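Glutathione transferase (Phanerochaete chrysosporium, PDB 4F0C) binds glutathione, found here as its oxidized disulfide, and probably conjugates or transfers it as a fungal transferase of the Ure2p-like type. Local coordinates at residues G4-F10 / P59-Y65; Q141-L145 / L184-Y188; I101-W105 / R158-V162. All coordinates share one frame. Numbering follows the deposited sequence.

Interaction 1: residues G4-F10 / P59-Y65; sequences GKQFTLF and PALIDHY. With SO4 (sulfate ion), chain D.
Apolar side chains on both faces of the antiparallel pairing of strands 7-10 and 60-63 form the centre of the contact. On the face of Leu9 and Leu61, Phe7 CD1 meets Leu61 CD2 at 3.7 Å and Leu9 CD1 meets Pro59 CB at 3.9 Å, beneath helices 18-28 and 74-85. On the other face, the edge of the Phe10 ring (chi1 m) brings CE2 to 3.6 Å from Ile62 CD1. The strands run at 170°, axes 4.7 Å apart. Thr8 and Ile62 are a hydrogen-bonded pair (Thr8 N to Ile62 O 3.0 Å, Ile62 N to Thr8 O 2.9 Å), flanked by the non-hydrogen-bonded pairs Phe7-Asp63 and Leu9-Leu61. These are central strands of the thioredoxin-like GST domain; the cis peptide before Pro59, which touches the bound glutathione disulfide, is a hallmark of that fold. His64 reaches back to Thr8 OG1 with NE2 (2.6 Å). Gln6 CA sits 3.5 Å over the Tyr65 ring centroid. Asp63 OD2 bonds Tyr80 and Tyr85. Lys5 points away, its NZ donating to O4 of a probable crystallisation sulfate (3.0 Å). Beyond the last bridge, His64 N to Gln6 O (2.7 Å), Tyr65 OH to Gly4 O (2.7 Å) and Gln6 NE2 to Asp63 OD1 (3.2 Å) hold the edge where apolar contacts stop.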
ATOM      1  N   GLY A   4      27.678  11.234 -15.458  1.00 18.73           N
ATOM      2  CA  GLY A   4      26.602  11.115 -14.490  1.00 16.27           C
ATOM      3  C   GLY A   4      25.579  10.071 -14.907  1.00 17.39           C
ATOM      4  O   GLY A   4      25.090  10.067 -16.046  1.00 17.04           O
ATOM      5  N   LYS A   5      25.246   9.192 -13.965  1.00 15.81           N
ATOM      6  CA  LYS A   5      24.317   8.110 -14.225  1.00 17.40           C
ATOM      7  C   LYS A   5      22.906   8.665 -14.282  1.00 14.62           C
ATOM      8  O   LYS A   5      22.659   9.784 -13.828  1.00 13.06           O
ATOM      9  CB  LYS A   5      24.457   7.050 -13.145  1.00 19.29           C
ATOM     10  CG  LYS A   5      25.862   6.413 -13.111  1.00 24.07           C
ATOM     11  CD  LYS A   5      25.899   5.200 -12.143  1.00 20.34           C
ATOM     12  CE  LYS A   5      27.236   4.407 -12.252  1.00 22.32           C
ATOM     13  NZ  LYS A   5      27.066   3.127 -11.483  1.00 23.93           N
ATOM     14  N   GLN A   6      21.984   7.897 -14.858  1.00 12.04           N
ATOM     15  CA  GLN A   6      20.645   8.409 -15.029  1.00 10.77           C
ATOM     16  C   GLN A   6      19.918   8.674 -13.721  1.00 16.09           C
ATOM     17  O   GLN A   6      19.275   9.697 -13.580  1.00 12.65           O
ATOM     18  CB  GLN A   6      19.772   7.493 -15.890  1.00 14.51           C
ATOM     19  CG  GLN A   6      18.325   8.053 -16.028  1.00 13.55           C
ATOM     20  CD  GLN A   6      17.571   7.455 -17.203  1.00 11.74           C
ATOM     21  OE1 GLN A   6      18.038   6.495 -17.823  1.00 14.83           O
ATOM     22  NE2 GLN A   6      16.399   8.022 -17.518  1.00 10.16           N
ATOM     23  N   PHE A   7      19.982   7.720 -12.794  1.00 15.41           N
ATOM     24  CA  PHE A   7      19.174   7.772 -11.581  1.00 12.66           C
ATOM     25  C   PHE A   7      20.046   7.835 -10.350  1.00 13.80           C
ATOM     26  O   PHE A   7      21.148   7.263 -10.327  1.00 15.98           O
ATOM     27  CB  PHE A   7      18.291   6.506 -11.468  1.00 10.28           C
ATOM     28  CG  PHE A   7      17.334   6.330 -12.624  1.00 14.38           C
ATOM     29  CD1 PHE A   7      16.172   7.106 -12.716  1.00 11.54           C
ATOM     30  CD2 PHE A   7      17.617   5.406 -13.630  1.00 10.26           C
ATOM     31  CE1 PHE A   7      15.255   6.919 -13.790  1.00 13.05           C
ATOM     32  CE2 PHE A   7      16.750   5.213 -14.693  1.00 13.56           C
ATOM     33  CZ  PHE A   7      15.555   5.984 -14.791  1.00 13.18           C
ATOM     34  N   THR A   8      19.547   8.529  -9.330  1.00 11.16           N
ATOM     35  CA  THR A   8      20.030   8.323  -7.966  1.00 13.71           C
ATOM     36  C   THR A   8      18.942   7.554  -7.245  1.00 13.82           C
ATOM     37  O   THR A   8      17.775   7.999  -7.183  1.00 12.39           O
ATOM     38  CB  THR A   8      20.291   9.636  -7.199  1.00 15.66           C
ATOM     39  OG1 THR A   8      21.320  10.362  -7.853  1.00 16.03           O
ATOM     40  CG2 THR A   8      20.728   9.364  -5.753  1.00 13.22           C
ATOM     41  N   LEU A   9      19.312   6.390  -6.721  1.00 13.03           N
ATOM     42  CA  LEU A   9      18.405   5.612  -5.886  1.00 13.12           C
ATOM     43  C   LEU A   9      18.829   5.773  -4.429  1.00 14.00           C
ATOM     44  O   LEU A   9      19.927   5.372  -4.051  1.00 13.77           O
ATOM     45  CB  LEU A   9      18.445   4.116  -6.262  1.00 11.33           C
ATOM     46  CG  LEU A   9      17.643   3.160  -5.352  1.00 11.81           C
ATOM     47  CD1 LEU A   9      16.138   3.508  -5.291  1.00  9.71           C
ATOM     48  CD2 LEU A   9      17.839   1.669  -5.784  1.00 12.58           C
ATOM     49  N   PHE A  10      17.965   6.354  -3.607  1.00 11.98           N
ATOM     50  CA  PHE A  10      18.228   6.399  -2.187  1.00 13.23           C
ATOM     51  C   PHE A  10      17.745   5.070  -1.615  1.00 13.98           C
ATOM     52  O   PHE A  10      16.573   4.709  -1.738  1.00 11.75           O
ATOM     53  CB  PHE A  10      17.520   7.591  -1.529  1.00 13.30           C
ATOM     54  CG  PHE A  10      18.037   8.935  -1.997  1.00 13.94           C
ATOM     55  CD1 PHE A  10      19.205   9.467  -1.462  1.00 14.33           C
ATOM     56  CD2 PHE A  10      17.354   9.660  -2.969  1.00 16.61           C
ATOM     57  CE1 PHE A  10      19.682  10.703  -1.865  1.00 19.97           C
ATOM     58  CE2 PHE A  10      17.823  10.915  -3.379  1.00 17.03           C
ATOM     59  CZ  PHE A  10      19.002  11.420  -2.836  1.00 21.69           C
ATOM     60  N   PRO A  59      12.646   3.852  -0.253  1.00 10.64           N
ATOM     61  CA  PRO A  59      13.460   4.572  -1.241  1.00  9.51           C
ATOM     62  C   PRO A  59      12.849   5.875  -1.787  1.00 14.43           C
ATOM     63  O   PRO A  59      11.656   6.181  -1.615  1.00 12.95           O
ATOM     64  CB  PRO A  59      13.547   3.577  -2.393  1.00  8.44           C
ATOM     65  CG  PRO A  59      12.183   2.910  -2.350  1.00  9.22           C
ATOM     66  CD  PRO A  59      11.954   2.700  -0.857  1.00  9.76           C
ATOM     67  N   ALA A  60      13.705   6.638  -2.454  1.00 10.09           N
ATOM     68  CA  ALA A  60      13.260   7.720  -3.321  1.00 11.10           C
ATOM     69  C   ALA A  60      14.190   7.642  -4.523  1.00 13.29           C
ATOM     70  O   ALA A  60      15.319   7.142  -4.410  1.00 12.58           O
ATOM     71  CB  ALA A  60      13.389   9.110  -2.623  1.00 11.04           C
ATOM     72  N   LEU A  61      13.713   8.140  -5.659  1.00  9.24           N
ATOM     73  CA  LEU A  61      14.456   8.037  -6.926  1.00 12.42           C
ATOM     74  C   LEU A  61      14.514   9.408  -7.562  1.00 12.46           C
ATOM     75  O   LEU A  61      13.491  10.090  -7.645  1.00 13.86           O
ATOM     76  CB  LEU A  61      13.707   7.103  -7.891  1.00 12.12           C
ATOM     77  CG  LEU A  61      14.372   6.910  -9.269  1.00 15.21           C
ATOM     78  CD1 LEU A  61      15.315   5.745  -9.191  1.00 15.55           C
ATOM     79  CD2 LEU A  61      13.320   6.669 -10.377  1.00 18.18           C
ATOM     80  N   ILE A  62      15.700   9.827  -7.999  1.00 10.39           N
ATOM     81  CA  ILE A  62      15.804  11.036  -8.830  1.00 12.35           C
ATOM     82  C   ILE A  62      16.171  10.642 -10.243  1.00 13.68           C
ATOM     83  O   ILE A  62      17.147   9.910 -10.435  1.00 11.69           O
ATOM     84  CB  ILE A  62      16.913  11.993  -8.359  1.00 12.09           C
ATOM     85  CG1 ILE A  62      16.746  12.332  -6.869  1.00 14.19           C
ATOM     86  CG2 ILE A  62      16.910  13.297  -9.219  1.00 11.68           C
ATOM     87  CD1 ILE A  62      17.953  13.033  -6.320  1.00 15.26           C
ATOM     88  N   ASP A  63      15.396  11.107 -11.225  1.00  8.77           N
ATOM     89  CA  ASP A  63      15.696  10.849 -12.626  1.00 10.38           C
ATOM     90  C   ASP A  63      16.459  12.057 -13.211  1.00 11.83           C
ATOM     91  O   ASP A  63      15.889  13.082 -13.610  1.00 12.62           O
ATOM     92  CB  ASP A  63      14.399  10.545 -13.385  1.00 11.20           C
ATOM     93  CG  ASP A  63      14.632  10.123 -14.829  1.00 14.38           C
ATOM     94  OD1 ASP A  63      15.771  10.278 -15.371  1.00 11.88           O
ATOM     95  OD2 ASP A  63      13.626   9.673 -15.432  1.00 11.31           O
ATOM     96  N   HIS A  64      17.777  11.943 -13.247  1.00 11.33           N
ATOM     97  CA  HIS A  64      18.593  13.059 -13.689  1.00 13.69           C
ATOM     98  C   HIS A  64      18.410  13.392 -15.178  1.00 14.63           C
ATOM     99  O   HIS A  64      18.759  14.487 -15.604  1.00 16.78           O
ATOM    100  CB  HIS A  64      20.074  12.804 -13.362  1.00 13.45           C
ATOM    101  CG  HIS A  64      20.336  12.582 -11.903  1.00 16.47           C
ATOM    102  ND1 HIS A  64      20.098  13.553 -10.950  1.00 14.86           N
ATOM    103  CD2 HIS A  64      20.831  11.513 -11.236  1.00 16.16           C
ATOM    104  CE1 HIS A  64      20.425  13.083  -9.758  1.00 17.65           C
ATOM    105  NE2 HIS A  64      20.887  11.852  -9.904  1.00 17.27           N
ATOM    106  N   TYR A  65      17.897  12.441 -15.966  1.00 12.00           N
ATOM    107  CA  TYR A  65      17.758  12.655 -17.413  1.00 15.79           C
ATOM    108  C   TYR A  65      16.338  13.145 -17.724  1.00 18.71           C
ATOM    109  O   TYR A  65      15.963  13.304 -18.881  1.00 16.84           O
ATOM    110  CB  TYR A  65      18.036  11.373 -18.216  1.00 10.85           C
ATOM    111  CG  TYR A  65      19.445  10.792 -18.086  1.00 12.05           C
ATOM    112  CD1 TYR A  65      20.435  11.420 -17.318  1.00 12.31           C
ATOM    113  CD2 TYR A  65      19.794   9.615 -18.786  1.00 12.47           C
ATOM    114  CE1 TYR A  65      21.748  10.850 -17.221  1.00 12.67           C
ATOM    115  CE2 TYR A  65      21.060   9.060 -18.694  1.00 13.38           C
ATOM    116  CZ  TYR A  65      22.028   9.660 -17.906  1.00 14.05           C
ATOM    117  OH  TYR A  65      23.283   9.061 -17.830  1.00 15.32           O
TER
HETATM  118  S   SO4 D 303      27.500   3.737  -7.544  0.88 43.35           S
HETATM  119  O1  SO4 D 303      26.310   3.478  -6.733  0.88 33.54           O
HETATM  120  O2  SO4 D 303      28.399   4.544  -6.731  0.88 52.19           O
HETATM  121  O3  SO4 D 303      28.139   2.468  -7.884  0.88 53.75           O
HETATM  122  O4  SO4 D 303      27.217   4.451  -8.787  0.88 32.46           O

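Interaction 2: residues Q141-L145 / L184-Y188; sequences QKEIL and LVKGY
Tyr188 lays one ring face over the side chain of Gln141, whose CB stands 4.2 Å from the ring centroid and only 9° off the normal, a CH-pi contact. With chi1 t, the same ring turns an edge to Leu145, placing CE2 of Tyr188 3.8 Å from CD1 of Leu145. Gln141 (chi1 m, chi2 t) extends past the ring so that its NE2 donates to Leu184 O at 2.9 Å and 165°, reaching the last residue of helix 174-184. Within the all-helical C-terminal domain of the GST fold, helix 134-155 thereby packs against the loop leaving helix 174-184. That loop departs from helical angles at Val185 and forms a type II turn to Tyr188, closed by Tyr188 N to Val185 O at 3.0 Å, with Gly187 at phi 77°. The backbones are closest at Gln141 and Val185, CA to CA 6.2 Å. Deeper in, Ile144 CD1 touches Leu184 CB at 3.6 Å and Ile144 CG2 touches Val185 CG1 at 3.9 Å. The Tyr188 hydroxyl is hydrogen-bonded to Glu138, about one turn before Gln141 and Lys142 on helix 134-155.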
ATOM      1  N   GLN A 141       3.696 -13.065  12.024  1.00 14.01           N
ATOM      2  CA  GLN A 141       4.131 -14.309  11.380  1.00 16.32           C
ATOM      3  C   GLN A 141       2.936 -15.092  10.803  1.00 17.46           C
ATOM      4  O   GLN A 141       2.994 -15.645   9.698  1.00 14.68           O
ATOM      5  CB  GLN A 141       4.897 -15.170  12.383  1.00 17.29           C
ATOM      6  CG  GLN A 141       6.241 -14.550  12.797  1.00 15.46           C
ATOM      7  CD  GLN A 141       6.869 -15.334  13.904  1.00 21.41           C
ATOM      8  OE1 GLN A 141       6.303 -15.426  15.000  1.00 22.14           O
ATOM      9  NE2 GLN A 141       8.017 -15.964  13.619  1.00 17.53           N
ATOM     10  N   LYS A 142       1.846 -15.146  11.556  1.00 15.69           N
ATOM     11  CA  LYS A 142       0.632 -15.780  11.033  1.00 14.65           C
ATOM     12  C   LYS A 142       0.120 -15.053   9.781  1.00 14.05           C
ATOM     13  O   LYS A 142      -0.356 -15.694   8.833  1.00 13.77           O
ATOM     14  CB  LYS A 142      -0.454 -15.824  12.114  1.00 17.26           C
ATOM     15  CG  LYS A 142      -0.239 -16.936  13.139  1.00 19.27           C
ATOM     16  CD  LYS A 142      -1.165 -16.764  14.355  1.00 24.60           C
ATOM     17  CE  LYS A 142      -1.133 -18.008  15.245  1.00 30.73           C
ATOM     18  NZ  LYS A 142      -1.749 -17.715  16.564  1.00 37.91           N
ATOM     19  N   GLU A 143       0.218 -13.726   9.769  1.00 14.64           N
ATOM     20  CA  GLU A 143      -0.194 -12.942   8.590  1.00 13.21           C
ATOM     21  C   GLU A 143       0.723 -13.214   7.396  1.00 14.28           C
ATOM     22  O   GLU A 143       0.277 -13.269   6.251  1.00 10.65           O
ATOM     23  CB  GLU A 143      -0.228 -11.421   8.891  1.00 12.52           C
ATOM     24  CG  GLU A 143      -0.751 -10.563   7.715  1.00 11.42           C
ATOM     25  CD  GLU A 143      -2.251 -10.821   7.362  1.00 15.10           C
ATOM     26  OE1 GLU A 143      -2.915 -11.599   8.072  1.00 17.66           O
ATOM     27  OE2 GLU A 143      -2.738 -10.251   6.370  1.00 17.03           O
ATOM     28  N   ILE A 144       2.015 -13.383   7.654  1.00 13.29           N
ATOM     29  CA  ILE A 144       2.904 -13.824   6.575  1.00 13.18           C
ATOM     30  C   ILE A 144       2.408 -15.128   5.935  1.00 12.68           C
ATOM     31  O   ILE A 144       2.341 -15.228   4.720  1.00 13.14           O
ATOM     32  CB  ILE A 144       4.366 -14.013   7.095  1.00 12.30           C
ATOM     33  CG1 ILE A 144       4.953 -12.631   7.412  1.00 12.31           C
ATOM     34  CG2 ILE A 144       5.176 -14.810   6.096  1.00 11.23           C
ATOM     35  CD1 ILE A 144       6.310 -12.669   8.192  1.00 19.15           C
ATOM     36  N   LEU A 145       2.097 -16.126   6.759  1.00 12.43           N
ATOM     37  CA  LEU A 145       1.609 -17.418   6.235  1.00 12.76           C
ATOM     38  C   LEU A 145       0.291 -17.231   5.492  1.00 12.47           C
ATOM     39  O   LEU A 145       0.019 -17.937   4.500  1.00 12.75           O
ATOM     40  CB  LEU A 145       1.437 -18.443   7.359  1.00 12.10           C
ATOM     41  CG  LEU A 145       2.680 -18.760   8.198  1.00 15.94           C
ATOM     42  CD1 LEU A 145       2.393 -19.906   9.178  1.00 16.86           C
ATOM     43  CD2 LEU A 145       3.821 -19.126   7.244  1.00 17.73           C
ATOM     44  N   LEU A 184      11.940 -14.214   8.906  1.00 19.79           N
ATOM     45  CA  LEU A 184      10.712 -13.920   9.655  1.00 19.86           C
ATOM     46  C   LEU A 184       9.906 -15.156  10.069  1.00 22.45           C
ATOM     47  O   LEU A 184       9.342 -15.178  11.157  1.00 21.61           O
ATOM     48  CB  LEU A 184       9.827 -12.924   8.892  1.00 16.52           C
ATOM     49  CG  LEU A 184      10.569 -11.678   8.383  1.00 20.49           C
ATOM     50  CD1 LEU A 184       9.652 -10.848   7.542  1.00 17.01           C
ATOM     51  CD2 LEU A 184      11.109 -10.869   9.553  1.00 20.56           C
ATOM     52  N   VAL A 185       9.836 -16.173   9.212  1.00 15.73           N
ATOM     53  CA  VAL A 185       9.140 -17.405   9.584  1.00 15.67           C
ATOM     54  C   VAL A 185      10.038 -18.619   9.488  1.00 18.30           C
ATOM     55  O   VAL A 185       9.566 -19.731   9.587  1.00 18.78           O
ATOM     56  CB  VAL A 185       7.823 -17.633   8.784  1.00 20.16           C
ATOM     57  CG1 VAL A 185       6.767 -16.593   9.195  1.00 16.43           C
ATOM     58  CG2 VAL A 185       8.065 -17.586   7.246  1.00 14.44           C
ATOM     59  N   LYS A 186      11.348 -18.407   9.335  1.00 18.69           N
ATOM     60  CA  LYS A 186      12.278 -19.534   9.370  1.00 18.63           C
ATOM     61  C   LYS A 186      12.232 -20.125  10.774  1.00 22.19           C
ATOM     62  O   LYS A 186      12.423 -19.411  11.756  1.00 28.05           O
ATOM     63  CB  LYS A 186      13.700 -19.089   9.032  1.00 23.47           C
ATOM     64  CG  LYS A 186      14.716 -20.236   9.097  1.00 26.39           C
ATOM     65  CD  LYS A 186      16.073 -19.788   8.613  1.00 30.84           C
ATOM     66  CE  LYS A 186      17.082 -20.927   8.759  1.00 41.15           C
ATOM     67  NZ  LYS A 186      18.459 -20.455   8.448  1.00 46.81           N
ATOM     68  N   GLY A 187      11.948 -21.424  10.859  1.00 20.55           N
ATOM     69  CA  GLY A 187      11.818 -22.100  12.126  1.00 25.70           C
ATOM     70  C   GLY A 187      10.516 -21.839  12.859  1.00 28.87           C
ATOM     71  O   GLY A 187      10.397 -22.194  14.023  1.00 27.77           O
ATOM     72  N   TYR A 188       9.535 -21.235  12.194  1.00 22.56           N
ATOM     73  CA  TYR A 188       8.255 -20.955  12.830  1.00 21.08           C
ATOM     74  C   TYR A 188       7.240 -22.072  12.598  1.00 21.66           C
ATOM     75  O   TYR A 188       6.771 -22.273  11.473  1.00 20.19           O
ATOM     76  CB  TYR A 188       7.655 -19.633  12.334  1.00 20.98           C
ATOM     77  CG  TYR A 188       6.276 -19.399  12.895  1.00 17.78           C
ATOM     78  CD1 TYR A 188       6.088 -19.167  14.251  1.00 22.74           C
ATOM     79  CD2 TYR A 188       5.157 -19.407  12.071  1.00 21.96           C
ATOM     80  CE1 TYR A 188       4.822 -18.959  14.771  1.00 25.28           C
ATOM     81  CE2 TYR A 188       3.891 -19.201  12.583  1.00 23.06           C
ATOM     82  CZ  TYR A 188       3.733 -18.978  13.929  1.00 27.84           C
ATOM     83  OH  TYR A 188       2.474 -18.791  14.434  1.00 26.66           O
TER

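Interaction 3: residues I101-W105 / R158-V162; sequences IMTQW and RQWLV. With SO4 (sulfate ion), chain C.
This is a buried apolar contact between the long helix 96-126 and the loop joining helix 134-155 to helix 168-172, with a bound sulfate at its edge. The backbones come closest at Met102 and Val162 (CA to CA 6.0 Å). Val162, in extended conformation with chi1 t, brings CG2 to 3.7 Å from Met102 CA, 3.7 Å from Trp105 CD1 and 3.9 Å from Ile101 CG2. Leu161 (m, t) takes the six-membered ring of Trp105: its CD2 lies 3.8 Å from that centroid, 6° off the normal, a CH-pi contact over the indole face. In the helical C-terminal domain of the GST fold, Leu161 and Trp105 both touch Val154, so helix 96-126, loop and helix 134-155 meet around the indole. At the polar edge Arg158 folds back, its NH1 donating to Leu161 O at 2.9 Å. The sulfate, probably from the crystallisation liquor, joins the segments indirectly: O3 accepts from Trp105 NE1 and Arg158 NH1, each at 2.8 Å, O4 from Arg158 NH2 at 2.7 Å, and O1 from Gln104 NE2 at 2.9 Å. Trp72 of the second subunit also bonds this ion, meets Trp105 edge-to-face and donates its backbone N to Gln104 OE1, placing the site at the dimer interface.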
ATOM      1  N   ILE A 101      -4.928  -4.439 -13.433  1.00  7.28           N
ATOM      2  CA  ILE A 101      -4.738  -5.625 -12.592  1.00  7.05           C
ATOM      3  C   ILE A 101      -3.278  -5.692 -12.101  1.00  8.16           C
ATOM      4  O   ILE A 101      -3.013  -6.076 -10.958  1.00  8.43           O
ATOM      5  CB  ILE A 101      -5.142  -6.914 -13.370  1.00 11.76           C
ATOM      6  CG1 ILE A 101      -6.635  -6.860 -13.710  1.00 10.77           C
ATOM      7  CG2 ILE A 101      -4.765  -8.195 -12.561  1.00 11.51           C
ATOM      8  CD1 ILE A 101      -7.567  -6.636 -12.457  1.00 11.75           C
ATOM      9  N   MET A 102      -2.327  -5.283 -12.939  1.00  7.40           N
ATOM     10  CA  MET A 102      -0.944  -5.205 -12.440  1.00  8.74           C
ATOM     11  C   MET A 102      -0.875  -4.225 -11.252  1.00  8.80           C
ATOM     12  O   MET A 102      -0.190  -4.468 -10.244  1.00  8.23           O
ATOM     13  CB  MET A 102       0.010  -4.799 -13.568  1.00 10.91           C
ATOM     14  CG  MET A 102       1.501  -4.892 -13.186  1.00 10.23           C
ATOM     15  SD  MET A 102       2.596  -4.381 -14.525  1.00 11.76           S
ATOM     16  CE  MET A 102       2.358  -2.598 -14.499  1.00 12.47           C
ATOM     17  N   THR A 103      -1.596  -3.116 -11.376  1.00  8.37           N
ATOM     18  CA  THR A 103      -1.666  -2.120 -10.301  1.00  8.05           C
ATOM     19  C   THR A 103      -2.339  -2.666  -9.034  1.00  8.16           C
ATOM     20  O   THR A 103      -1.890  -2.406  -7.911  1.00  9.43           O
ATOM     21  CB  THR A 103      -2.331  -0.831 -10.808  1.00 15.70           C
ATOM     22  OG1 THR A 103      -1.463  -0.255 -11.770  1.00 16.33           O
ATOM     23  CG2 THR A 103      -2.542   0.200  -9.694  1.00 12.40           C
ATOM     24  N   GLN A 104      -3.417  -3.412  -9.219  1.00  7.54           N
ATOM     25  CA  GLN A 104      -4.076  -4.081  -8.098  1.00  7.73           C
ATOM     26  C   GLN A 104      -3.086  -4.961  -7.310  1.00  9.09           C
ATOM     27  O   GLN A 104      -3.021  -4.888  -6.096  1.00  8.32           O
ATOM     28  CB  GLN A 104      -5.191  -4.961  -8.646  1.00  6.47           C
ATOM     29  CG  GLN A 104      -5.880  -5.898  -7.619  1.00  5.57           C
ATOM     30  CD  GLN A 104      -6.685  -6.954  -8.334  1.00  8.81           C
ATOM     31  OE1 GLN A 104      -7.875  -6.762  -8.606  1.00  8.32           O
ATOM     32  NE2 GLN A 104      -6.009  -8.085  -8.705  1.00  9.43           N
ATOM     33  N   TRP A 105      -2.327  -5.808  -8.015  1.00  9.25           N
ATOM     34  CA  TRP A 105      -1.353  -6.657  -7.346  1.00  9.63           C
ATOM     35  C   TRP A 105      -0.257  -5.837  -6.663  1.00 11.69           C
ATOM     36  O   TRP A 105       0.205  -6.215  -5.590  1.00  9.19           O
ATOM     37  CB  TRP A 105      -0.771  -7.699  -8.311  1.00  6.32           C
ATOM     38  CG  TRP A 105      -1.777  -8.830  -8.505  1.00  6.96           C
ATOM     39  CD1 TRP A 105      -2.630  -8.998  -9.558  1.00  9.10           C
ATOM     40  CD2 TRP A 105      -2.050  -9.884  -7.580  1.00 11.66           C
ATOM     41  NE1 TRP A 105      -3.410 -10.124  -9.360  1.00 11.27           N
ATOM     42  CE2 TRP A 105      -3.072 -10.680  -8.144  1.00 13.38           C
ATOM     43  CE3 TRP A 105      -1.501 -10.247  -6.333  1.00 10.67           C
ATOM     44  CZ2 TRP A 105      -3.574 -11.831  -7.505  1.00  7.87           C
ATOM     45  CZ3 TRP A 105      -2.012 -11.396  -5.676  1.00 10.70           C
ATOM     46  CH2 TRP A 105      -3.051 -12.152  -6.264  1.00  8.80           C
ATOM     47  N   ARG A 158      -1.555 -20.100 -12.172  1.00 13.18           N
ATOM     48  CA  ARG A 158      -0.998 -19.154 -13.142  1.00 13.14           C
ATOM     49  C   ARG A 158       0.498 -19.086 -12.919  1.00 13.19           C
ATOM     50  O   ARG A 158       0.953 -19.251 -11.786  1.00 11.43           O
ATOM     51  CB  ARG A 158      -1.614 -17.735 -13.011  1.00 11.13           C
ATOM     52  CG  ARG A 158      -1.316 -17.031 -11.688  1.00 10.43           C
ATOM     53  CD  ARG A 158      -2.048 -15.656 -11.601  1.00 11.53           C
ATOM     54  NE  ARG A 158      -3.506 -15.824 -11.366  1.00 12.11           N
ATOM     55  CZ  ARG A 158      -4.318 -14.819 -11.021  1.00 19.97           C
ATOM     56  NH1 ARG A 158      -3.818 -13.588 -10.885  1.00 14.45           N
ATOM     57  NH2 ARG A 158      -5.619 -15.043 -10.790  1.00 16.40           N
ATOM     58  N   GLN A 159       1.253 -18.861 -13.995  1.00 10.64           N
ATOM     59  CA  GLN A 159       2.712 -18.841 -13.900  1.00 11.72           C
ATOM     60  C   GLN A 159       3.202 -17.566 -13.206  1.00 14.59           C
ATOM     61  O   GLN A 159       4.158 -17.601 -12.423  1.00 12.02           O
ATOM     62  CB  GLN A 159       3.338 -18.941 -15.299  1.00 13.12           C
ATOM     63  CG  GLN A 159       4.853 -19.024 -15.222  1.00 14.17           C
ATOM     64  CD  GLN A 159       5.494 -19.333 -16.539  1.00 18.01           C
ATOM     65  OE1 GLN A 159       4.834 -19.338 -17.597  1.00 22.84           O
ATOM     66  NE2 GLN A 159       6.797 -19.599 -16.498  1.00 16.20           N
ATOM     67  N   TRP A 160       2.558 -16.451 -13.537  1.00 13.91           N
ATOM     68  CA  TRP A 160       2.931 -15.103 -13.073  1.00 11.63           C
ATOM     69  C   TRP A 160       1.636 -14.397 -12.677  1.00 12.74           C
ATOM     70  O   TRP A 160       0.560 -14.791 -13.124  1.00 12.41           O
ATOM     71  CB  TRP A 160       3.573 -14.305 -14.234  1.00 10.67           C
ATOM     72  CG  TRP A 160       4.798 -14.937 -14.826  1.00 10.61           C
ATOM     73  CD1 TRP A 160       4.935 -15.462 -16.075  1.00 13.55           C
ATOM     74  CD2 TRP A 160       6.071 -15.086 -14.186  1.00 10.63           C
ATOM     75  NE1 TRP A 160       6.227 -15.943 -16.258  1.00 15.08           N
ATOM     76  CE2 TRP A 160       6.938 -15.723 -15.110  1.00 12.63           C
ATOM     77  CE3 TRP A 160       6.564 -14.743 -12.925  1.00 11.74           C
ATOM     78  CZ2 TRP A 160       8.260 -16.033 -14.806  1.00 19.40           C
ATOM     79  CZ3 TRP A 160       7.892 -15.069 -12.622  1.00 17.17           C
ATOM     80  CH2 TRP A 160       8.720 -15.686 -13.564  1.00 19.14           C
ATOM     81  N   LEU A 161       1.716 -13.318 -11.903  1.00 10.63           N
ATOM     82  CA  LEU A 161       0.477 -12.718 -11.383  1.00 11.00           C
ATOM     83  C   LEU A 161      -0.441 -12.128 -12.451  1.00  9.36           C
ATOM     84  O   LEU A 161      -1.650 -12.251 -12.347  1.00 11.41           O
ATOM     85  CB  LEU A 161       0.792 -11.632 -10.342  1.00  8.26           C
ATOM     86  CG  LEU A 161       1.373 -12.251  -9.068  1.00 10.97           C
ATOM     87  CD1 LEU A 161       1.911 -11.146  -8.135  1.00  9.64           C
ATOM     88  CD2 LEU A 161       0.333 -13.099  -8.343  1.00 10.69           C
ATOM     89  N   VAL A 162       0.124 -11.499 -13.480  1.00 10.28           N
ATOM     90  CA  VAL A 162      -0.718 -10.811 -14.469  1.00 13.13           C
ATOM     91  C   VAL A 162      -0.306 -11.134 -15.864  1.00 12.12           C
ATOM     92  O   VAL A 162       0.887 -11.185 -16.158  1.00 13.06           O
ATOM     93  CB  VAL A 162      -0.628  -9.262 -14.314  1.00 16.18           C
ATOM     94  CG1 VAL A 162      -1.647  -8.584 -15.239  1.00 16.47           C
ATOM     95  CG2 VAL A 162      -0.890  -8.873 -12.816  1.00 17.46           C
TER
HETATM   96  S   SO4 C 302      -6.855 -11.487 -10.326  1.00 21.60           S
HETATM   97  O1  SO4 C 302      -7.158 -10.693  -9.126  1.00 16.71           O
HETATM   98  O2  SO4 C 302      -7.651 -11.037 -11.447  1.00 30.98           O
HETATM   99  O3  SO4 C 302      -5.482 -11.302 -10.852  1.00 14.20           O
HETATM  100  O4  SO4 C 302      -7.067 -12.863  -9.974  1.00 27.88           O

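How the interactions relate
The contacts sample both halves of the GST fold. Interaction 1 closes first along the chain, within the sheet of the thioredoxin-like domain; interactions 2 and 3 follow in the helical part and cross. They alternate because the earlier helix, 96-126, packs on the loop just after helix 134-155, while helix 134-155 packs on the later loop after helix 174-184. None of the three touches another: centres of interactions 1 and 2 lie about 34 Å apart, on opposite sides of the chain's centre, those of 1 and 3 about 27 Å, those of 2 and 3 about 24 Å. Interaction 1 reaches the glutathione pocket through Pro59; interaction 3 faces the second subunit, which touches neither interaction 1 nor 2.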